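Local coordinates for spore germination protein GerM (Bacillus subtilis subsp. subtilis str. 168, PDB 6GZB) that is of unknown biochemical function but affects both sporulation and germination, and carries two GerMN domains in tandem, at residues V52-Y57 / T148-I153; D228-A233 / T300-V305; L318-E321 / K325-E328; Y205-E208 / E213-V216. All coordinates share one frame; numbering follows the deposited sequence.

Contact 1: residues V52-Y57 / T148-I153; sequences VMRELY and TQFSSI
The side chain of Gln-149 reaches across to Glu-55 and closes on its backbone. Gln-149 CB lies 3.9 Å from Glu-55 OE1, beside the carboxylate. CG, set between the backbone N and the carbonyl carbon (chi1 79°), passes over one face of the Phe-150 ring, near the ring's margin. From there the chain runs extended, Gln-149 CD comes within 3.7 Å of Glu-55 CB, and the two side chains pass antiparallel. At the end both halves of the amide are used. Gln-149 OE1 accepts from Glu-55 N (2.9 Å) on an in-plane lone pair, and Gln-149 NE2 donates to an in-plane lone pair of Glu-55 O (2.7 Å). A single primary amide thus pairs with the N-H and C=O of one residue, much as the edge of another strand would. In this GerMN domain, strand 51-60 pairs with strand 65-73 through the backbones of Arg-54 and Leu-56, and the amide joins it to the loop that follows helix 136-147. NE2 has a second acceptor, Thr-146 O, which helps fix the rotation of the amide.

Arg-54 CD packs 3.3 Å from Gln-149 OE1. Bends at chi2 and chi3 carry the guanidinium beyond it, where Phe-150 CE1 lies over one face, 3.6 Å from Arg-54 NH1, and Val-52 CG1 lies over the opposite face. The guanidinium and ring planes stand 51° apart, too steep for a flat stack. Tyr-57 OH donates to Glu-55 OE1 at 2.9 Å from above the carboxylate plane.

Contact 2: residues D228-A233 / T300-V305; sequences DDITAA and TEQPDV
Asp-229 O takes two donors, which approach from opposite faces of its carbonyl plane. One is Ala-233 N, 3.0 Å from Asp-229 O, in an ordinary helical bond of the first turn of helix 229-239. The other is the side chain of Gln-302, whose NE2 lies 3.2 Å from Asp-229 O; it sits well above the plane, 69° out of it, and so uses no lone pair. Gln-302 gets there with CG anti to its own carbonyl carbon (chi1 -68°) and an extended chain beyond. Its amide is flanked by carbon atoms: Gln-302 OE1 rests 3.7 Å from Ile-230 CG1, and Gln-302 NE2 lies 3.8 Å from Ala-233 CB. Truncating Gln-302 to alanine is likely to cost Asp-229 O its cross-segment donor and to open a gap beside Ile-230 and Ala-233. The helix start is marked by Asp-228 as N-cap, its OD1 accepting weakly from Ile-230 N and Thr-231 N. Gln-302 begins the type II turn that leads on to strand 307-312, and Leu-201 of strand 198-208 touches both Asp-229 and Gln-302. The off-plane approach leaves the helical bond to Ala-233 N in place on the other face, so the amide adds a second donor to a carbonyl already bonded within its helix.

Contact 3: residues L318-E321 / K325-E328; sequences LVNE and KLTE
Leu-326 lays its side chain over the peptide that joins Val-319 to Asn-320, with CD1 4.0 Å from both Val-319 C and Asn-320 N. Its CG stands anti to its own carbonyl carbon (chi1 -62°), which lays CD1 over the facing peptide. Leu-326 CB lies 3.5 Å from Leu-318 O, and Leu-326 CD1 meets Leu-318 CB at 4.3 Å. Beneath this apolar cover Leu-326 N donates to Leu-318 O at 2.8 Å in a nearly straight bond, 172° at the hydrogen.

The return bond between the same two residues is made through water. One molecule accepts from Leu-318 N at 3.0 Å and donates to Leu-326 O at 2.6 Å, so the backbones have already begun to part here. The chain doubles back as a short hairpin-like loop with a single beta bridge, Val-319 with Lys-325, rather than a developed pair of strands. It belongs to the long connection between strands 307-312 and 330-331. Asn-320 OD1 helps close the turn by accepting from Glu-324 N.

On the exposed side Val-319 CG1 lies against Lys-325 CA and CG, a looser meeting in which the aliphatic root of the lysine takes part. Leu-318 is buried instead, its side chain reaching Val-310 and Val-312 of strand 307-312, while Leu-326 also touches Ile-287 and Leu-292.

Contact 4: residues Y205-E208 / E213-V216; sequences YLAE and EYYV
Ala-207 and Tyr-214 form the tight part of this antiparallel pairing. The methyl CB of Ala-207 sits over one face of the Tyr-214 ring in a CH-pi contact, 3.9 Å from the ring centroid and 3.5 Å from its CE1. Tyr-214 CG lies between the backbone N and the carbonyl carbon (chi1 56°), which folds the ring across its partner strand. On the sheet face that carries Ala-207 and Tyr-214, Val-216 CG2 packs 3.9 Å from Ala-207 CB. The backbones are held by two hydrogen-bonded pairs, Tyr-205 with Val-216 and Ala-207 with Tyr-214; Ala-207 N lies 2.9 Å from Tyr-214 O. On the other face of the sheet Leu-206 and Tyr-215 extend alongside each other, Leu-206 CD1 3.7 Å from Tyr-215 CE1.

At the Glu-208/Glu-213 end the backbones stay close, but the side-chain ends are loose. The two carboxylates, like in charge, do not touch, Glu-208 OE1 and Glu-213 OE2 being 4.7 Å apart, and the exposed Glu-208 is poorly ordered. A serine in place of Tyr-214 would probably uncover the Ala-207 methyl and leave Asp-60, which is hydrogen-bonded to the tyrosine hydroxyl, without that partner.

The strands belong to the hairpin 198-208/213-223. Tyr-214 and Val-216 turn to Val-66 of strand 65-73, Tyr-214 also meeting the ring of Phe-100, whereas Leu-206 and Tyr-215 face helix 289-299, where Asn-293 bonds to the Tyr-215 hydroxyl.

Contacts 1 and 2 fall in the first and second GerMN domains respectively. In each, a glutamine from the loop after a helix offers its amide to backbone atoms, of a strand in contact 1 and of a helix start in contact 2; their centres are 21 Å apart. Contact 4 lies about 7 Å from contact 1 and 6 Å from contact 2 at the nearest atoms, and one face of its hairpin meets strand 65-73, which pairs with the strand of contact 1. Contact 3 is more remote, 29 Å from contact 1 between centres. A bound 1,2-ethanediol, probably from crystallisation, lies near Phe-150 of contact 1.

Contact 1: residues V52-Y57 / T148-I153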
# COMPACT_ATOMS: atom_id res chain seq x y z
N VAL A 52 19.86 -1.02 4.92
CA VAL A 52 18.62 -0.57 5.55
C VAL A 52 17.42 -1.20 4.83
O VAL A 52 17.40 -1.28 3.60
CB VAL A 52 18.50 0.96 5.48
CG1 VAL A 52 17.30 1.45 6.29
CG2 VAL A 52 19.77 1.61 6.00
N MET A 53 16.46 -1.69 5.60
CA MET A 53 15.27 -2.30 5.04
C MET A 53 14.36 -1.22 4.45
O MET A 53 14.02 -0.27 5.13
CB MET A 53 14.52 -3.09 6.11
CG MET A 53 15.28 -4.29 6.67
SD MET A 53 15.99 -5.34 5.39
CE MET A 53 14.54 -6.16 4.76
N ARG A 54 14.00 -1.36 3.18
CA ARG A 54 13.29 -0.31 2.47
C ARG A 54 12.11 -0.89 1.68
O ARG A 54 12.22 -1.96 1.09
CB ARG A 54 14.25 0.41 1.52
CG ARG A 54 13.77 1.77 1.08
CD ARG A 54 13.84 2.75 2.23
NE ARG A 54 15.22 3.11 2.53
CZ ARG A 54 15.62 3.74 3.64
NH1 ARG A 54 14.73 4.05 4.58
NH2 ARG A 54 16.89 4.06 3.79
N GLU A 55 11.00 -0.17 1.64
CA GLU A 55 9.87 -0.57 0.81
C GLU A 55 10.19 -0.31 -0.66
O GLU A 55 10.54 0.81 -1.05
CB GLU A 55 8.59 0.18 1.21
CG GLU A 55 7.96 -0.27 2.53
CD GLU A 55 6.70 0.52 2.88
OE1 GLU A 55 6.20 1.32 2.05
OE2 GLU A 55 6.17 0.31 3.99
N LEU A 56 10.10 -1.35 -1.48
CA LEU A 56 10.08 -1.19 -2.93
C LEU A 56 8.74 -1.66 -3.46
O LEU A 56 8.31 -2.78 -3.20
CB LEU A 56 11.21 -2.00 -3.58
CG LEU A 56 12.62 -1.72 -3.09
CD1 LEU A 56 13.60 -2.64 -3.81
CD2 LEU A 56 13.00 -0.26 -3.30
N TYR A 57 8.07 -0.79 -4.22
CA TYR A 57 6.77 -1.13 -4.77
C TYR A 57 6.94 -1.80 -6.13
O TYR A 57 7.06 -1.15 -7.17
CB TYR A 57 5.85 0.11 -4.80
CG TYR A 57 5.27 0.41 -3.43
CD1 TYR A 57 6.05 1.00 -2.45
CD2 TYR A 57 4.04 -0.11 -3.06
CE1 TYR A 57 5.57 1.17 -1.16
CE2 TYR A 57 3.56 0.06 -1.77
CZ TYR A 57 4.34 0.68 -0.82
OH TYR A 57 3.85 0.84 0.47
N THR A 148 6.98 8.12 -1.18
CA THR A 148 6.22 8.63 -0.05
C THR A 148 6.34 7.77 1.19
O THR A 148 5.73 8.08 2.22
CB THR A 148 4.73 8.83 -0.39
OG1 THR A 148 4.20 7.65 -1.00
CG2 THR A 148 4.57 10.01 -1.35
N GLN A 149 7.15 6.72 1.14
CA GLN A 149 7.45 5.98 2.37
C GLN A 149 8.29 6.82 3.33
O GLN A 149 8.32 6.56 4.52
CB GLN A 149 8.16 4.66 2.06
CG GLN A 149 9.65 4.80 1.77
CD GLN A 149 10.25 3.49 1.31
OE1 GLN A 149 10.55 2.62 2.13
NE2 GLN A 149 10.40 3.32 0.00
N PHE A 150 9.01 7.80 2.80
CA PHE A 150 9.87 8.65 3.61
C PHE A 150 9.08 9.80 4.23
O PHE A 150 8.18 10.37 3.60
CB PHE A 150 10.99 9.22 2.74
CG PHE A 150 11.85 8.17 2.12
CD1 PHE A 150 12.84 7.55 2.86
CD2 PHE A 150 11.69 7.82 0.79
CE1 PHE A 150 13.66 6.59 2.28
CE2 PHE A 150 12.49 6.85 0.21
CZ PHE A 150 13.46 6.22 0.96
N SER A 151 9.27 10.09 5.41
CA SER A 151 8.48 11.07 6.16
C SER A 151 8.63 12.48 5.58
O SER A 151 7.76 13.32 5.75
CB SER A 151 8.86 11.05 7.64
OG SER A 151 10.20 11.45 7.81
N SER A 152 9.85 12.75 4.87
CA SER A 152 10.10 14.04 4.26
C SER A 152 9.38 14.20 2.92
O SER A 152 9.41 15.28 2.34
CB SER A 152 11.60 14.25 4.06
OG SER A 152 12.13 13.31 3.13
N ILE A 153 8.75 13.14 2.42
CA ILE A 153 8.05 13.19 1.14
C ILE A 153 6.59 12.76 1.29
O ILE A 153 6.30 11.63 1.68
CB ILE A 153 8.74 12.28 0.11
CG1 ILE A 153 10.21 12.66 -0.05
CG2 ILE A 153 8.05 12.40 -1.24
CD1 ILE A 153 11.03 11.64 -0.80

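Contact 2: residues D228-A233 / T300-V305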
# COMPACT_ATOMS: atom_id res chain seq x y z
N ASP A 228 -18.29 7.38 7.51
CA ASP A 228 -17.32 6.76 8.41
C ASP A 228 -16.46 5.76 7.64
O ASP A 228 -16.90 4.65 7.33
CB ASP A 228 -18.08 6.06 9.55
CG ASP A 228 -17.18 5.24 10.45
OD1 ASP A 228 -15.94 5.41 10.40
OD2 ASP A 228 -17.72 4.44 11.24
N ASP A 229 -15.25 6.18 7.28
CA ASP A 229 -14.38 5.36 6.43
C ASP A 229 -13.69 4.23 7.20
O ASP A 229 -13.16 3.28 6.61
CB ASP A 229 -13.34 6.22 5.72
CG ASP A 229 -13.93 6.99 4.55
OD1 ASP A 229 -14.94 6.53 3.97
OD2 ASP A 229 -13.42 8.09 4.24
N ILE A 230 -13.70 4.33 8.53
CA ILE A 230 -13.21 3.25 9.37
C ILE A 230 -14.15 2.05 9.27
O ILE A 230 -13.75 0.94 8.93
CB ILE A 230 -13.07 3.70 10.83
CG1 ILE A 230 -11.89 4.67 10.97
CG2 ILE A 230 -12.86 2.50 11.73
CD1 ILE A 230 -11.90 5.43 12.27
N THR A 231 -15.44 2.31 9.43
CA THR A 231 -16.46 1.29 9.26
C THR A 231 -16.52 0.77 7.83
O THR A 231 -16.68 -0.43 7.59
CB THR A 231 -17.84 1.83 9.68
OG1 THR A 231 -17.81 2.16 11.08
CG2 THR A 231 -18.93 0.80 9.44
N ALA A 232 -16.44 1.68 6.86
CA ALA A 232 -16.43 1.28 5.45
C ALA A 232 -15.28 0.30 5.17
O ALA A 232 -15.48 -0.71 4.50
CB ALA A 232 -16.29 2.51 4.56
N ALA A 233 -14.09 0.64 5.64
CA ALA A 233 -12.91 -0.21 5.48
C ALA A 233 -13.13 -1.61 6.06
O ALA A 233 -12.87 -2.62 5.40
CB ALA A 233 -11.70 0.43 6.14
N THR A 300 -4.37 2.44 9.10
CA THR A 300 -3.25 3.38 9.20
C THR A 300 -2.87 4.02 7.87
O THR A 300 -1.92 4.79 7.83
CB THR A 300 -1.99 2.74 9.82
OG1 THR A 300 -1.55 1.62 9.04
CG2 THR A 300 -2.27 2.27 11.23
N GLU A 301 -3.57 3.69 6.79
CA GLU A 301 -3.47 4.47 5.55
C GLU A 301 -4.31 5.74 5.63
O GLU A 301 -4.13 6.63 4.81
CB GLU A 301 -3.96 3.67 4.33
CG GLU A 301 -3.10 2.50 3.94
CD GLU A 301 -1.71 2.89 3.47
OE1 GLU A 301 -0.81 2.02 3.55
OE2 GLU A 301 -1.49 4.03 3.02
N GLN A 302 -5.30 5.72 6.50
CA GLN A 302 -6.22 6.82 6.65
C GLN A 302 -5.59 7.92 7.45
O GLN A 302 -4.78 7.67 8.30
CB GLN A 302 -7.52 6.36 7.26
CG GLN A 302 -8.31 5.47 6.35
CD GLN A 302 -9.58 4.93 6.94
OE1 GLN A 302 -10.14 5.51 7.80
NE2 GLN A 302 -10.01 3.81 6.47
N PRO A 303 -5.98 9.15 7.16
CA PRO A 303 -5.46 10.35 7.79
C PRO A 303 -5.65 10.34 9.28
O PRO A 303 -6.72 10.05 9.75
CB PRO A 303 -6.27 11.47 7.14
CG PRO A 303 -6.96 10.85 5.99
CD PRO A 303 -7.17 9.44 6.36
N ASP A 304 -4.55 10.61 9.96
CA ASP A 304 -4.41 10.69 11.40
C ASP A 304 -4.59 9.40 12.19
O ASP A 304 -4.75 9.45 13.37
CB ASP A 304 -5.26 11.80 12.00
CG ASP A 304 -5.10 13.12 11.27
OD1 ASP A 304 -3.99 13.61 11.14
OD2 ASP A 304 -6.12 13.66 10.85
N VAL A 305 -4.56 8.24 11.54
CA VAL A 305 -4.69 7.00 12.25
C VAL A 305 -3.30 6.45 12.46
O VAL A 305 -2.60 6.22 11.52
CB VAL A 305 -5.55 5.99 11.51
CG1 VAL A 305 -5.53 4.66 12.21
CG2 VAL A 305 -6.95 6.50 11.35

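Contact 3: residues L318-E321 / K325-E328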
# COMPACT_ATOMS: atom_id res chain seq x y z
N LEU A 318 -9.40 -10.39 22.93
CA LEU A 318 -8.82 -11.08 21.77
C LEU A 318 -7.36 -11.42 22.05
O LEU A 318 -6.65 -10.64 22.69
CB LEU A 318 -8.95 -10.24 20.50
CG LEU A 318 -10.39 -10.00 20.04
CD1 LEU A 318 -10.46 -8.80 19.12
CD2 LEU A 318 -10.97 -11.23 19.38
N VAL A 319 -6.94 -12.60 21.61
CA VAL A 319 -5.54 -12.95 21.64
C VAL A 319 -5.04 -13.19 20.22
O VAL A 319 -5.81 -13.51 19.33
CB VAL A 319 -5.27 -14.20 22.51
CG1 VAL A 319 -5.91 -14.04 23.88
CG2 VAL A 319 -5.82 -15.45 21.83
N ASN A 320 -3.74 -13.01 20.02
CA ASN A 320 -3.15 -13.27 18.71
C ASN A 320 -2.77 -14.75 18.61
O ASN A 320 -3.19 -15.56 19.43
CB ASN A 320 -1.93 -12.38 18.49
CG ASN A 320 -0.80 -12.67 19.45
OD1 ASN A 320 -0.80 -13.69 20.15
ND2 ASN A 320 0.17 -11.78 19.51
N GLU A 321 -2.00 -15.10 17.59
CA GLU A 321 -1.72 -16.51 17.30
C GLU A 321 -0.73 -17.10 18.30
O GLU A 321 -0.68 -18.31 18.47
CB GLU A 321 -1.21 -16.67 15.86
CG GLU A 321 -2.14 -16.08 14.81
CD GLU A 321 -1.90 -16.63 13.42
OE1 GLU A 321 -0.73 -16.94 13.10
OE2 GLU A 321 -2.87 -16.74 12.65
N LYS A 325 -2.53 -11.59 24.82
CA LYS A 325 -3.72 -10.75 24.92
C LYS A 325 -3.48 -9.42 24.22
O LYS A 325 -2.50 -8.73 24.49
CB LYS A 325 -4.10 -10.48 26.38
CG LYS A 325 -4.58 -11.70 27.14
CD LYS A 325 -5.28 -11.31 28.43
CE LYS A 325 -5.47 -12.53 29.33
NZ LYS A 325 -6.24 -12.21 30.56
N LEU A 326 -4.41 -9.04 23.36
CA LEU A 326 -4.32 -7.79 22.62
C LEU A 326 -5.11 -6.71 23.34
O LEU A 326 -6.23 -6.38 22.95
CB LEU A 326 -4.89 -7.99 21.22
CG LEU A 326 -4.15 -9.01 20.37
CD1 LEU A 326 -4.95 -9.35 19.13
CD2 LEU A 326 -2.78 -8.46 20.01
N THR A 327 -4.52 -6.15 24.39
CA THR A 327 -5.19 -5.13 25.19
C THR A 327 -4.69 -3.74 24.82
O THR A 327 -5.27 -2.75 25.24
CB THR A 327 -4.94 -5.34 26.71
OG1 THR A 327 -3.56 -5.08 27.00
CG2 THR A 327 -5.29 -6.75 27.14
N GLU A 328 -3.57 -3.68 24.11
CA GLU A 328 -2.99 -2.39 23.74
C GLU A 328 -3.19 -2.09 22.25
O GLU A 328 -3.45 -2.99 21.45
CB GLU A 328 -1.51 -2.35 24.09
CG GLU A 328 -1.20 -2.44 25.59
CD GLU A 328 -2.10 -1.55 26.42
OE1 GLU A 328 -1.93 -0.31 26.36
OE2 GLU A 328 -2.99 -2.09 27.12
O HOH W 1 -8.52 -7.57 22.57

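Contact 4: residues Y205-E208 / E213-V216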
# COMPACT_ATOMS: atom_id res chain seq x y z
N TYR A 205 -5.68 -6.52 0.98
CA TYR A 205 -6.07 -7.91 0.93
C TYR A 205 -4.84 -8.78 0.93
O TYR A 205 -3.71 -8.29 0.83
CB TYR A 205 -6.91 -8.18 -0.32
CG TYR A 205 -8.21 -7.43 -0.33
CD1 TYR A 205 -9.26 -7.82 0.49
CD2 TYR A 205 -8.39 -6.33 -1.15
CE1 TYR A 205 -10.47 -7.14 0.47
CE2 TYR A 205 -9.58 -5.62 -1.15
CZ TYR A 205 -10.62 -6.05 -0.36
OH TYR A 205 -11.79 -5.33 -0.37
N LEU A 206 -5.06 -10.08 1.05
CA LEU A 206 -3.98 -11.04 1.24
C LEU A 206 -3.69 -11.76 -0.08
O LEU A 206 -4.60 -12.00 -0.88
CB LEU A 206 -4.39 -12.03 2.33
CG LEU A 206 -3.41 -13.08 2.80
CD1 LEU A 206 -2.25 -12.46 3.57
CD2 LEU A 206 -4.12 -14.11 3.66
N ALA A 207 -2.42 -11.88 -0.40
CA ALA A 207 -1.99 -12.71 -1.51
C ALA A 207 -0.89 -13.65 -1.01
O ALA A 207 -0.40 -13.49 0.11
CB ALA A 207 -1.45 -11.85 -2.64
N GLU A 208 -0.50 -14.61 -1.82
CA GLU A 208 0.62 -15.45 -1.44
C GLU A 208 1.26 -16.10 -2.63
O GLU A 208 0.64 -16.29 -3.67
CB GLU A 208 0.21 -16.50 -0.42
CG GLU A 208 -0.82 -17.50 -0.91
CD GLU A 208 -0.75 -18.80 -0.13
OE1 GLU A 208 -0.44 -18.75 1.08
OE2 GLU A 208 -0.97 -19.87 -0.74
N GLU A 213 3.09 -15.11 2.36
CA GLU A 213 1.94 -14.22 2.29
C GLU A 213 2.41 -12.77 2.24
O GLU A 213 3.42 -12.41 2.83
CB GLU A 213 1.07 -14.40 3.54
CG GLU A 213 0.35 -15.73 3.66
CD GLU A 213 -0.47 -15.81 4.94
OE1 GLU A 213 0.01 -15.31 5.98
OE2 GLU A 213 -1.61 -16.31 4.90
N TYR A 214 1.65 -11.94 1.55
CA TYR A 214 1.92 -10.52 1.54
C TYR A 214 0.64 -9.73 1.34
O TYR A 214 -0.40 -10.28 1.02
CB TYR A 214 2.96 -10.18 0.47
CG TYR A 214 2.61 -10.63 -0.93
CD1 TYR A 214 1.95 -9.78 -1.80
CD2 TYR A 214 3.06 -11.84 -1.43
CE1 TYR A 214 1.63 -10.17 -3.08
CE2 TYR A 214 2.79 -12.23 -2.73
CZ TYR A 214 2.07 -11.39 -3.55
OH TYR A 214 1.82 -11.75 -4.85
N TYR A 215 0.69 -8.45 1.67
CA TYR A 215 -0.50 -7.65 1.75
C TYR A 215 -0.55 -6.67 0.60
O TYR A 215 0.41 -5.95 0.35
CB TYR A 215 -0.56 -6.93 3.10
CG TYR A 215 -0.69 -7.92 4.24
CD1 TYR A 215 -1.93 -8.43 4.60
CD2 TYR A 215 0.44 -8.47 4.83
CE1 TYR A 215 -2.05 -9.39 5.58
CE2 TYR A 215 0.33 -9.44 5.81
CZ TYR A 215 -0.92 -9.91 6.17
OH TYR A 215 -1.05 -10.85 7.16
N VAL A 216 -1.65 -6.72 -0.15
CA VAL A 216 -1.80 -5.96 -1.38
C VAL A 216 -2.87 -4.88 -1.21
O VAL A 216 -4.01 -5.18 -0.84
CB VAL A 216 -2.24 -6.88 -2.52
CG1 VAL A 216 -2.43 -6.08 -3.80
CG2 VAL A 216 -1.24 -8.00 -2.71